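Local atomic coordinates of exopolysaccharide biosynthesis protein (Pantoea stewartii subsp. stewartii DC283, PDB entry 6TGF), a protein that probably hydrolyses the organism's own exopolysaccharide, modifying the glycan biofilm, and has a bacteriophage tailspike-like parallel beta-helix fold. Residues F293-A298 / F318-S323. Residues are numbered along the deposited sequence; the frame is centred on the assembly and turned at random.
Sequences FRISGA and FVFEVS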
# COMPACT_ATOMS: atom_id res chain seq x y z
N PHE B 293 5.00 -2.23 23.82
CA PHE B 293 3.66 -1.78 24.27
C PHE B 293 2.68 -1.90 23.10
O PHE B 293 2.75 -1.09 22.17
CB PHE B 293 3.68 -0.34 24.80
CG PHE B 293 2.36 0.11 25.38
CD1 PHE B 293 1.36 0.63 24.58
CD2 PHE B 293 2.11 -0.02 26.74
CE1 PHE B 293 0.15 1.02 25.12
CE2 PHE B 293 0.89 0.37 27.28
CZ PHE B 293 -0.08 0.90 26.47
N ARG B 294 1.80 -2.91 23.15
CA ARG B 294 0.68 -3.08 22.20
C ARG B 294 -0.62 -2.72 22.92
O ARG B 294 -0.76 -3.04 24.11
CB ARG B 294 0.64 -4.51 21.65
CG ARG B 294 -0.57 -4.80 20.77
CD ARG B 294 -0.66 -6.27 20.41
NE ARG B 294 -1.87 -6.59 19.66
CZ ARG B 294 -3.09 -6.74 20.18
NH1 ARG B 294 -3.29 -6.59 21.48
NH2 ARG B 294 -4.11 -7.03 19.39
N ILE B 295 -1.54 -2.04 22.22
CA ILE B 295 -2.91 -1.73 22.70
C ILE B 295 -3.84 -1.71 21.49
O ILE B 295 -3.51 -1.05 20.49
CB ILE B 295 -2.92 -0.42 23.52
CG1 ILE B 295 -4.23 -0.23 24.28
CG2 ILE B 295 -2.59 0.79 22.65
CD1 ILE B 295 -4.09 0.63 25.51
N SER B 296 -4.94 -2.47 21.55
CA SER B 296 -5.86 -2.71 20.40
C SER B 296 -7.31 -2.82 20.88
O SER B 296 -7.53 -3.41 21.96
CB SER B 296 -5.44 -3.93 19.63
OG SER B 296 -6.14 -4.03 18.40
N GLY B 297 -8.24 -2.28 20.10
CA GLY B 297 -9.69 -2.49 20.27
C GLY B 297 -10.15 -3.74 19.55
O GLY B 297 -9.31 -4.38 18.89
N ALA B 298 -11.44 -4.07 19.66
CA ALA B 298 -12.07 -5.30 19.12
C ALA B 298 -11.50 -5.63 17.73
O ALA B 298 -11.73 -4.84 16.80
CB ALA B 298 -13.57 -5.13 19.06
N PHE B 318 -1.95 12.74 28.81
CA PHE B 318 -2.15 11.60 27.89
C PHE B 318 -2.85 10.45 28.63
O PHE B 318 -2.52 10.22 29.81
CB PHE B 318 -0.82 11.13 27.30
CG PHE B 318 -0.10 12.17 26.47
CD1 PHE B 318 -0.35 12.29 25.11
CD2 PHE B 318 0.82 13.03 27.05
CE1 PHE B 318 0.31 13.25 24.36
CE2 PHE B 318 1.47 13.98 26.29
CZ PHE B 318 1.22 14.09 24.95
N VAL B 319 -3.77 9.75 27.96
CA VAL B 319 -4.51 8.58 28.52
C VAL B 319 -3.50 7.45 28.78
O VAL B 319 -3.67 6.73 29.77
CB VAL B 319 -5.66 8.12 27.60
CG1 VAL B 319 -6.37 6.88 28.13
CG2 VAL B 319 -6.67 9.23 27.35
N PHE B 320 -2.47 7.34 27.93
CA PHE B 320 -1.38 6.32 28.03
C PHE B 320 -0.01 7.02 27.97
O PHE B 320 0.31 7.62 26.93
CB PHE B 320 -1.53 5.28 26.92
CG PHE B 320 -2.90 4.64 26.87
CD1 PHE B 320 -3.38 3.91 27.94
CD2 PHE B 320 -3.70 4.76 25.74
CE1 PHE B 320 -4.64 3.32 27.90
CE2 PHE B 320 -4.95 4.17 25.70
CZ PHE B 320 -5.42 3.46 26.78
N GLU B 321 0.76 6.92 29.06
CA GLU B 321 2.17 7.40 29.15
C GLU B 321 3.10 6.19 29.08
O GLU B 321 3.42 5.62 30.14
CB GLU B 321 2.40 8.17 30.45
CG GLU B 321 1.75 9.54 30.47
CD GLU B 321 2.51 10.63 29.74
OE1 GLU B 321 3.46 10.30 29.00
OE2 GLU B 321 2.15 11.81 29.91
N VAL B 322 3.52 5.81 27.87
CA VAL B 322 4.33 4.58 27.61
C VAL B 322 5.79 4.98 27.37
O VAL B 322 6.04 6.16 27.04
CB VAL B 322 3.77 3.77 26.42
CG1 VAL B 322 2.29 3.47 26.61
CG2 VAL B 322 4.01 4.45 25.08
N SER B 323 6.70 4.03 27.55
CA SER B 323 8.16 4.14 27.26
C SER B 323 8.66 2.79 26.74
O SER B 323 9.24 2.03 27.54
CB SER B 323 8.92 4.61 28.47
OG SER B 323 10.31 4.67 28.20
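F293 lays one face of its ring against V322, whose CG1 methyl stands over the ring centre, 3.3 Å from the centroid and only 3° off the normal. In this CH-pi contact a single methyl touches the whole aromatic face, all six ring carbons being almost equally far from CG1. The two side chains cross at about a right angle. Because F293 carries CG opposite its backbone N (chi1 -175°), the ring reaches across from its strand, while beta-branched valine brings its methyl up on a short, stiff stem.

One pair further along, the roles are exchanged. The CD1 methyl of I295 makes a CH-pi contact with a face of F320, displaced toward the rim, so that its nearest ring carbon is CZ at 3.4 Å. Isoleucine's longer branch carries a terminal methyl further than valine's, and phenylalanine's broad ring can take a methyl on each side: V319 CG1 covers the opposite face.

These strands belong to different faces of a right-handed parallel beta-helix, as in phage tailspikes, and no hydrogen bond joins them; F293 and I295 hydrogen-bond through their backbones to strand 327-330 of the next coil. The inward-facing F293, I295, F320 and V322 are all apolar, as suits a closed interior, while R294, S296 and E321, alternating with them, are polar. R294 points away from this core, its guanidinium hydrogen-bonding I269 O and Q272 OE1 in its own chain and N301 OD1 of a neighbouring subunit; E321, turned outward, forms a salt bridge with R349.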